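PDB 6R3Z: probable adhesion protein from Pseudomonas aeruginosa PAO1, which probably serves as the metal-capturing solute-binding protein of a periplasmic transport system, binding iron(II), manganese(II) or, as here, nickel(II). Local coordinates for residues 84-92 / 121-130; 111-119 / 250-261. One frame throughout, in Å; residues are numbered along the deposited sequence.

Contact 1 (84-92 / 121-130); sequences VIEANAKVP and TQVNTIAREL. With EDO (1,2-ethanediol), chain C.
I85 lays its outer carbons against the helix: CD1 wedges between CB of E129 and CD2 of L130, each 3.7 Å from it, and the isoleucine side chain crosses that of the leucine at about a right angle. One turn back along the helix, the methyl of A87 rests on CD1 of I126 at 3.9 Å. Beyond strand 84-86 the chain folds through two type I turns, E86 to A89 and N88 to V91, which bring backbone oxygens as well as side chains against the helix. The carbonyl of A87 faces Q122, whose CA gives it a C-H...O contact at 3.5 Å. A water completes that corner, donating to O of A87, accepting from N of K90 and bonding OG1 of T125. A second water joins the same hydroxyl to NZ of K90, whose chain bends at chi2 (-72°) and brings CG to 3.6 Å from OG1 of T125. V91 reaches over with CG2, 3.6 Å from CG2 of T121, and the same methyl also meets CG of Q122.

Where the side chains of N88 and Q122 meet, their amide planes are turned 37° apart. Their oxygens, OD1 of N88 and OE1 of Q122, lie 3.1 Å from each other as two acceptors. T112 bonds OD1, the backbone of N62 takes ND2 of N88, and Y16 bonds OE1. At the outer end E129 salt-bridges to K132 and accepts from a 1,2-ethanediol, probably from the crystallisation liquor. Strand 84-86 is an edge of the four-stranded parallel sheet, running roughly antiparallel to 121-130 (150°) and pairing with strand 58-61; helices 14-24 and 138-160 pack against other sides of helix 116-133.

Contact 2 (111-119 / 250-261); sequences HTFLSISAS and HISYGDYSAGKY. With NI (nickel (II) ion), chain B.
H111 and H250 bring their loops together without any backbone pairing: the nearest CA atoms are those of L114 and H250, 7.4 Å apart, and a type I turn from H111 to L114 leads up to helix 116-133. Both imidazoles point NE2 at one nickel ion, each at 2.2 Å, and the ring planes stand at 80° to each other. NE2 of H250 lies at the edge of the H111 ring, whose other nitrogen, ND1, is hydrogen-bonded to N109. H250 gets there with CG anti to its backbone N (chi1 -166°). F113 lies beside H250, its CZ 3.8 Å from CE1 of H250, while CA of H111 sits over one face of the phenyl ring.

Four more histidines, H41, H66, H177 and H199, fill out the six-histidine site. Here, as in other solute-binding proteins of this family, the metal lies in the cleft between two lobes, each with its own parallel sheet, and this contact supplies one ligand from either side.

Farther from the metal the joint turns apolar, CD2 of L114 passing CD1 of I251 at 3.7 Å. Beyond that pair, Y261, in the first turn of the last helix, donates its hydroxyl to the carbonyl of F113 at 2.7 Å, the donor tilted 22° from the carbonyl plane. S119 OG lies equally close to that hydroxyl and donates to O of S115; N of S119 reaches the same O from the opposite face, and Y19 is a further partner of the serine hydroxyl. S115 N-caps helix 116-133, its OG accepting from N of A118 in a nearly straight bond (171°).

How the contacts relate
Helix 116-133 runs through both contacts: its first turn belongs to 111-119 and its later ones to 121-130. Contact 2 is wholly buried, near the centre of the chain, whereas contact 1 lies farther out and includes exposed residues. Their chemistry follows: metal ligation and a direct tyrosine bond hold the inner one, while aliphatic packing, bridging waters and charged side chains make up the outer. The two meet at T112, the residue of 111-119 that N88 binds; NE2 of Q122 also packs 3.2 Å from OG1 of T112, so contact 1 reaches the residue next to the metal ligand H111. V91 packs on A118, close to the beginning of the shared helix.

Contact 1 (84-92 / 121-130)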
loop_
_atom_site.group_PDB
_atom_site.type_symbol
_atom_site.label_atom_id
_atom_site.label_comp_id
_atom_site.label_asym_id
_atom_site.label_seq_id
_atom_site.Cartn_x
_atom_site.Cartn_y
_atom_site.Cartn_z
ATOM N N VAL A 84 13.026 15.923 -1.087
ATOM C CA VAL A 84 11.965 14.969 -0.835
ATOM C C VAL A 84 11.136 14.806 -2.102
ATOM O O VAL A 84 10.748 15.800 -2.739
ATOM C CB VAL A 84 11.128 15.429 0.390
ATOM C CG1 VAL A 84 9.693 14.932 0.329
ATOM C CG2 VAL A 84 11.806 15.039 1.709
ATOM N N ILE A 85 10.904 13.551 -2.481
ATOM C CA ILE A 85 10.054 13.247 -3.632
ATOM C C ILE A 85 8.671 12.887 -3.129
ATOM O O ILE A 85 8.501 11.877 -2.422
ATOM C CB ILE A 85 10.658 12.151 -4.552
ATOM C CG1 ILE A 85 11.953 12.661 -5.219
ATOM C CG2 ILE A 85 9.625 11.665 -5.591
ATOM C CD1 ILE A 85 12.764 11.541 -5.939
ATOM N N GLU A 86 7.690 13.719 -3.478
ATOM C CA GLU A 86 6.281 13.476 -3.126
ATOM C C GLU A 86 5.737 12.523 -4.220
ATOM O O GLU A 86 5.351 12.956 -5.317
ATOM C CB GLU A 86 5.490 14.801 -3.045
ATOM C CG GLU A 86 5.913 15.698 -1.883
ATOM C CD GLU A 86 5.574 15.244 -0.470
ATOM O OE1 GLU A 86 4.796 14.273 -0.311
ATOM O OE2 GLU A 86 6.082 15.876 0.484
ATOM N N ALA A 87 5.789 11.201 -3.942
ATOM C CA ALA A 87 5.416 10.174 -4.931
ATOM C C ALA A 87 4.000 10.318 -5.498
ATOM O O ALA A 87 3.740 9.906 -6.634
ATOM C CB ALA A 87 5.577 8.786 -4.328
ATOM N N ASN A 88 3.078 10.841 -4.680
ATOM C CA ASN A 88 1.662 10.939 -5.027
ATOM C C ASN A 88 1.256 12.255 -5.682
ATOM O O ASN A 88 0.057 12.488 -5.865
ATOM C CB ASN A 88 0.823 10.665 -3.771
ATOM C CG ASN A 88 0.780 9.188 -3.448
ATOM O OD1 ASN A 88 0.205 8.391 -4.201
ATOM N ND2 ASN A 88 1.437 8.784 -2.372
ATOM N N ALA A 89 2.240 13.099 -6.055
ATOM C CA ALA A 89 1.977 14.429 -6.647
ATOM C C ALA A 89 0.952 14.432 -7.789
ATOM O O ALA A 89 0.186 15.393 -7.898
ATOM C CB ALA A 89 3.270 15.079 -7.100
ATOM N N LYS A 90 0.910 13.358 -8.616
ATOM C CA LYS A 90 -0.007 13.278 -9.775
ATOM C C LYS A 90 -1.169 12.255 -9.632
ATOM O O LYS A 90 -1.914 12.038 -10.595
ATOM C CB LYS A 90 0.802 12.992 -11.067
ATOM C CG LYS A 90 2.059 13.850 -11.273
ATOM C CD LYS A 90 1.757 15.300 -11.642
ATOM C CE LYS A 90 3.010 16.079 -11.955
ATOM N NZ LYS A 90 3.545 15.768 -13.309
ATOM N N VAL A 91 -1.332 11.649 -8.437
ATOM C CA VAL A 91 -2.334 10.612 -8.164
ATOM C C VAL A 91 -3.728 11.143 -7.727
ATOM O O VAL A 91 -3.807 11.847 -6.711
ATOM C CB VAL A 91 -1.793 9.581 -7.129
ATOM C CG1 VAL A 91 -2.856 8.547 -6.756
ATOM C CG2 VAL A 91 -0.527 8.889 -7.643
ATOM N N PRO A 92 -4.837 10.678 -8.386
ATOM C CA PRO A 92 -6.192 11.030 -7.910
ATOM C C PRO A 92 -6.508 10.264 -6.622
ATOM O O PRO A 92 -6.358 9.034 -6.564
ATOM C CB PRO A 92 -7.114 10.571 -9.061
ATOM C CG PRO A 92 -6.197 10.240 -10.218
ATOM C CD PRO A 92 -4.912 9.810 -9.578
ATOM N N THR A 121 1.451 5.530 -11.705
ATOM C CA THR A 121 1.569 6.990 -11.619
ATOM C C THR A 121 2.717 7.378 -10.658
ATOM O O THR A 121 3.542 8.228 -10.996
ATOM C CB THR A 121 0.208 7.658 -11.303
ATOM O OG1 THR A 121 -0.753 7.327 -12.329
ATOM C CG2 THR A 121 0.330 9.181 -11.177
ATOM N N GLN A 122 2.778 6.733 -9.494
ATOM C CA GLN A 122 3.839 6.996 -8.496
ATOM C C GLN A 122 5.213 6.616 -9.054
ATOM O O GLN A 122 6.159 7.392 -8.919
ATOM C CB GLN A 122 3.551 6.261 -7.185
ATOM C CG GLN A 122 2.316 6.815 -6.494
ATOM C CD GLN A 122 2.011 6.081 -5.229
ATOM O OE1 GLN A 122 2.592 6.371 -4.190
ATOM N NE2 GLN A 122 1.091 5.128 -5.294
ATOM N N VAL A 123 5.303 5.449 -9.717
ATOM C CA VAL A 123 6.553 4.959 -10.315
ATOM C C VAL A 123 7.060 5.986 -11.345
ATOM O O VAL A 123 8.243 6.355 -11.301
ATOM C CB VAL A 123 6.379 3.531 -10.901
ATOM C CG1 VAL A 123 7.477 3.187 -11.912
ATOM C CG2 VAL A 123 6.351 2.498 -9.771
ATOM N N ASN A 124 6.156 6.482 -12.221
ATOM C CA ASN A 124 6.529 7.464 -13.243
ATOM C C ASN A 124 6.984 8.792 -12.634
ATOM O O ASN A 124 7.981 9.359 -13.085
ATOM C CB ASN A 124 5.412 7.639 -14.272
ATOM C CG ASN A 124 5.221 6.408 -15.132
ATOM O OD1 ASN A 124 6.167 5.662 -15.419
ATOM N ND2 ASN A 124 4.007 6.197 -15.609
ATOM N N THR A 125 6.320 9.231 -11.551
ATOM C CA THR A 125 6.677 10.472 -10.846
ATOM C C THR A 125 8.052 10.331 -10.196
ATOM O O THR A 125 8.904 11.219 -10.349
ATOM C CB THR A 125 5.577 10.851 -9.850
ATOM O OG1 THR A 125 4.409 11.211 -10.601
ATOM C CG2 THR A 125 5.969 12.037 -8.963
ATOM N N ILE A 126 8.273 9.194 -9.484
ATOM C CA ILE A 126 9.560 8.935 -8.845
ATOM C C ILE A 126 10.700 8.944 -9.891
ATOM O O ILE A 126 11.699 9.634 -9.686
ATOM C CB ILE A 126 9.517 7.636 -7.985
ATOM C CG1 ILE A 126 8.508 7.786 -6.805
ATOM C CG2 ILE A 126 10.910 7.291 -7.439
ATOM C CD1 ILE A 126 7.972 6.444 -6.232
ATOM N N ALA A 127 10.534 8.217 -11.012
ATOM C CA ALA A 127 11.557 8.127 -12.062
ATOM C C ALA A 127 11.908 9.505 -12.647
ATOM O O ALA A 127 13.084 9.788 -12.867
ATOM C CB ALA A 127 11.100 7.191 -13.178
ATOM N N ARG A 128 10.886 10.351 -12.886
ATOM C CA ARG A 128 11.080 11.691 -13.436
ATOM C C ARG A 128 11.899 12.538 -12.447
ATOM O O ARG A 128 12.854 13.205 -12.855
ATOM C CB ARG A 128 9.719 12.361 -13.693
ATOM C CG ARG A 128 9.846 13.814 -14.192
ATOM C CD ARG A 128 8.517 14.394 -14.602
ATOM N NE ARG A 128 8.014 13.738 -15.812
ATOM C CZ ARG A 128 7.024 14.204 -16.567
ATOM N NH1 ARG A 128 6.432 15.353 -16.262
ATOM N NH2 ARG A 128 6.633 13.535 -17.644
ATOM N N GLU A 129 11.520 12.497 -11.162
ATOM C CA GLU A 129 12.179 13.285 -10.120
ATOM C C GLU A 129 13.610 12.811 -9.833
ATOM O O GLU A 129 14.501 13.647 -9.671
ATOM C CB GLU A 129 11.322 13.359 -8.848
ATOM C CG GLU A 129 10.054 14.185 -9.023
ATOM C CD GLU A 129 10.295 15.568 -9.614
ATOM O OE1 GLU A 129 11.079 16.345 -9.024
ATOM O OE2 GLU A 129 9.728 15.859 -10.690
ATOM N N LEU A 130 13.836 11.480 -9.810
ATOM C CA LEU A 130 15.175 10.936 -9.611
ATOM C C LEU A 130 16.070 11.343 -10.796
ATOM O O LEU A 130 17.231 11.691 -10.592
ATOM C CB LEU A 130 15.163 9.414 -9.452
ATOM C CG LEU A 130 14.623 8.898 -8.129
ATOM C CD1 LEU A 130 14.475 7.382 -8.169
ATOM C CD2 LEU A 130 15.534 9.325 -6.940
HETATM C C1 EDO C . 12.959 17.078 -4.889
HETATM O O1 EDO C . 13.861 16.418 -5.763
HETATM C C2 EDO C . 11.641 17.432 -5.629
HETATM O O2 EDO C . 11.031 16.259 -6.166
HETATM O O HOH W 1 2.397 11.001 -8.753
HETATM O O HOH W 2 5.345 13.545 -12.153
#

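Contact 2 (111-119 / 250-261)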
loop_
_atom_site.group_PDB
_atom_site.type_symbol
_atom_site.label_atom_id
_atom_site.label_comp_id
_atom_site.label_asym_id
_atom_site.label_seq_id
_atom_site.Cartn_x
_atom_site.Cartn_y
_atom_site.Cartn_z
ATOM N N HIS A 111 -3.604 4.869 1.243
ATOM C CA HIS A 111 -3.151 3.577 0.678
ATOM C C HIS A 111 -3.129 3.525 -0.856
ATOM O O HIS A 111 -3.555 2.527 -1.453
ATOM C CB HIS A 111 -3.993 2.424 1.250
ATOM C CG HIS A 111 -3.947 2.335 2.737
ATOM N ND1 HIS A 111 -4.854 3.029 3.526
ATOM C CD2 HIS A 111 -3.127 1.610 3.542
ATOM C CE1 HIS A 111 -4.551 2.717 4.778
ATOM N NE2 HIS A 111 -3.506 1.880 4.840
ATOM N N THR A 112 -2.630 4.605 -1.492
ATOM C CA THR A 112 -2.555 4.721 -2.966
ATOM C C THR A 112 -1.676 3.613 -3.570
ATOM O O THR A 112 -1.919 3.182 -4.714
ATOM C CB THR A 112 -2.013 6.100 -3.358
ATOM O OG1 THR A 112 -0.678 6.224 -2.848
ATOM C CG2 THR A 112 -2.906 7.260 -2.854
ATOM N N PHE A 113 -0.667 3.130 -2.786
ATOM C CA PHE A 113 0.233 2.051 -3.243
ATOM C C PHE A 113 -0.501 0.717 -3.452
ATOM O O PHE A 113 0.034 -0.159 -4.121
ATOM C CB PHE A 113 1.435 1.874 -2.304
ATOM C CG PHE A 113 1.068 1.865 -0.839
ATOM C CD1 PHE A 113 0.763 0.668 -0.189
ATOM C CD2 PHE A 113 1.040 3.047 -0.103
ATOM C CE1 PHE A 113 0.441 0.655 1.172
ATOM C CE2 PHE A 113 0.696 3.036 1.261
ATOM C CZ PHE A 113 0.383 1.839 1.883
ATOM N N LEU A 114 -1.717 0.557 -2.908
ATOM C CA LEU A 114 -2.461 -0.685 -3.129
ATOM C C LEU A 114 -3.442 -0.528 -4.298
ATOM O O LEU A 114 -4.626 -0.784 -4.171
ATOM C CB LEU A 114 -3.116 -1.226 -1.846
ATOM C CG LEU A 114 -2.139 -1.529 -0.694
ATOM C CD1 LEU A 114 -2.872 -1.749 0.612
ATOM C CD2 LEU A 114 -1.230 -2.696 -1.013
ATOM N N SER A 115 -2.935 -0.033 -5.415
ATOM C CA SER A 115 -3.670 0.185 -6.660
ATOM C C SER A 115 -2.644 0.040 -7.757
ATOM O O SER A 115 -1.557 0.618 -7.647
ATOM C CB SER A 115 -4.244 1.595 -6.718
ATOM O OG SER A 115 -4.555 1.988 -8.053
ATOM N N ILE A 116 -2.986 -0.697 -8.820
ATOM C CA ILE A 116 -2.057 -0.861 -9.936
ATOM C C ILE A 116 -1.908 0.479 -10.673
ATOM O O ILE A 116 -0.779 0.893 -10.957
ATOM C CB ILE A 116 -2.501 -2.026 -10.868
ATOM C CG1 ILE A 116 -2.401 -3.417 -10.147
ATOM C CG2 ILE A 116 -1.703 -2.020 -12.207
ATOM C CD1 ILE A 116 -0.994 -3.863 -9.702
ATOM N N SER A 117 -3.047 1.139 -11.010
ATOM C CA SER A 117 -3.016 2.423 -11.730
ATOM C C SER A 117 -2.291 3.523 -10.934
ATOM O O SER A 117 -1.452 4.218 -11.505
ATOM C CB SER A 117 -4.424 2.872 -12.117
ATOM O OG SER A 117 -5.234 3.021 -10.965
ATOM N N ALA A 118 -2.563 3.648 -9.608
ATOM C CA ALA A 118 -1.883 4.663 -8.797
ATOM C C ALA A 118 -0.370 4.302 -8.632
ATOM O O ALA A 118 0.450 5.209 -8.603
ATOM C CB ALA A 118 -2.548 4.825 -7.430
ATOM N N SER A 119 -0.017 3.001 -8.540
ATOM C CA SER A 119 1.396 2.568 -8.442
ATOM C C SER A 119 2.156 2.991 -9.707
ATOM O O SER A 119 3.261 3.514 -9.605
ATOM C CB SER A 119 1.507 1.056 -8.272
ATOM O OG SER A 119 1.171 0.706 -6.941
ATOM N N HIS A 250 -1.192 -5.841 3.152
ATOM C CA HIS A 250 -0.943 -4.391 3.138
ATOM C C HIS A 250 0.499 -4.183 2.537
ATOM O O HIS A 250 0.950 -3.041 2.401
ATOM C CB HIS A 250 -0.953 -3.907 4.604
ATOM C CG HIS A 250 -1.041 -2.420 4.828
ATOM N ND1 HIS A 250 0.006 -1.560 4.490
ATOM C CD2 HIS A 250 -1.970 -1.712 5.525
ATOM C CE1 HIS A 250 -0.354 -0.362 4.945
ATOM N NE2 HIS A 250 -1.538 -0.403 5.554
ATOM N N ILE A 251 1.228 -5.295 2.237
ATOM C CA ILE A 251 2.619 -5.292 1.702
ATOM C C ILE A 251 3.496 -4.492 2.716
ATOM O O ILE A 251 4.098 -3.456 2.397
ATOM C CB ILE A 251 2.690 -4.791 0.228
ATOM C CG1 ILE A 251 1.523 -5.435 -0.623
ATOM C CG2 ILE A 251 4.107 -5.085 -0.366
ATOM C CD1 ILE A 251 1.400 -4.996 -2.103
ATOM N N SER A 252 3.460 -4.937 3.992
ATOM C CA SER A 252 4.138 -4.224 5.073
ATOM C C SER A 252 4.896 -5.147 6.017
ATOM O O SER A 252 5.444 -4.655 7.000
ATOM C CB SER A 252 3.095 -3.455 5.881
ATOM O OG SER A 252 2.293 -4.367 6.623
ATOM N N TYR A 253 4.927 -6.463 5.742
ATOM C CA TYR A 253 5.569 -7.438 6.638
ATOM C C TYR A 253 6.847 -8.054 6.074
ATOM O O TYR A 253 6.845 -8.485 4.936
ATOM C CB TYR A 253 4.558 -8.568 6.935
ATOM C CG TYR A 253 5.003 -9.508 8.031
ATOM C CD1 TYR A 253 4.778 -9.204 9.369
ATOM C CD2 TYR A 253 5.665 -10.698 7.732
ATOM C CE1 TYR A 253 5.206 -10.055 10.389
ATOM C CE2 TYR A 253 6.104 -11.555 8.742
ATOM C CZ TYR A 253 5.874 -11.228 10.070
ATOM O OH TYR A 253 6.267 -12.073 11.082
ATOM N N GLY A 254 7.882 -8.195 6.901
ATOM C CA GLY A 254 9.084 -8.913 6.485
ATOM C C GLY A 254 10.125 -8.107 5.748
ATOM O O GLY A 254 10.122 -6.884 5.843
ATOM N N ASP A 255 11.064 -8.792 5.074
ATOM C CA ASP A 255 12.179 -8.174 4.343
ATOM C C ASP A 255 11.753 -7.263 3.191
ATOM O O ASP A 255 10.726 -7.498 2.543
ATOM C CB ASP A 255 13.146 -9.232 3.778
ATOM C CG ASP A 255 13.811 -10.184 4.772
ATOM O OD1 ASP A 255 13.777 -9.897 5.996
ATOM O OD2 ASP A 255 14.358 -11.212 4.325
ATOM N N TYR A 256 12.593 -6.262 2.898
ATOM C CA TYR A 256 12.387 -5.413 1.733
ATOM C C TYR A 256 12.984 -6.170 0.545
ATOM O O TYR A 256 14.002 -6.848 0.692
ATOM C CB TYR A 256 13.119 -4.084 1.882
ATOM C CG TYR A 256 12.591 -3.249 3.023
ATOM C CD1 TYR A 256 11.423 -2.504 2.882
ATOM C CD2 TYR A 256 13.255 -3.206 4.245
ATOM C CE1 TYR A 256 10.926 -1.734 3.933
ATOM C CE2 TYR A 256 12.768 -2.442 5.305
ATOM C CZ TYR A 256 11.613 -1.689 5.133
ATOM O OH TYR A 256 11.149 -0.884 6.136
ATOM N N SER A 257 12.332 -6.093 -0.619
ATOM C CA SER A 257 12.810 -6.756 -1.830
ATOM C C SER A 257 12.213 -6.067 -3.027
ATOM O O SER A 257 11.093 -5.541 -2.951
ATOM C CB SER A 257 12.463 -8.249 -1.837
ATOM O OG SER A 257 11.144 -8.528 -2.276
ATOM N N ALA A 258 12.952 -6.066 -4.132
ATOM C CA ALA A 258 12.478 -5.456 -5.373
ATOM C C ALA A 258 11.145 -6.101 -5.837
ATOM O O ALA A 258 10.236 -5.368 -6.193
ATOM C CB ALA A 258 13.544 -5.565 -6.448
ATOM N N GLY A 259 11.021 -7.436 -5.735
ATOM C CA GLY A 259 9.836 -8.165 -6.182
ATOM C C GLY A 259 8.646 -8.247 -5.241
ATOM O O GLY A 259 7.581 -8.696 -5.665
ATOM N N LYS A 260 8.802 -7.835 -3.955
ATOM C CA LYS A 260 7.723 -7.938 -2.967
ATOM C C LYS A 260 6.392 -7.364 -3.468
ATOM O O LYS A 260 5.351 -8.033 -3.356
ATOM C CB LYS A 260 8.098 -7.256 -1.645
ATOM C CG LYS A 260 7.100 -7.608 -0.533
ATOM C CD LYS A 260 7.404 -6.826 0.742
ATOM C CE LYS A 260 6.497 -7.186 1.901
ATOM N NZ LYS A 260 6.600 -8.631 2.261
ATOM N N TYR A 261 6.429 -6.127 -3.982
ATOM C CA TYR A 261 5.207 -5.462 -4.442
ATOM C C TYR A 261 4.461 -6.292 -5.477
ATOM O O TYR A 261 3.274 -6.548 -5.292
ATOM C CB TYR A 261 5.461 -4.033 -4.956
ATOM C CG TYR A 261 4.164 -3.347 -5.314
ATOM C CD1 TYR A 261 3.309 -2.879 -4.319
ATOM C CD2 TYR A 261 3.726 -3.285 -6.636
ATOM C CE1 TYR A 261 2.073 -2.317 -4.632
ATOM C CE2 TYR A 261 2.496 -2.711 -6.964
ATOM C CZ TYR A 261 1.671 -2.230 -5.955
ATOM O OH TYR A 261 0.410 -1.756 -6.250
HETATM NI NI NI B . -2.410 1.293 6.658
#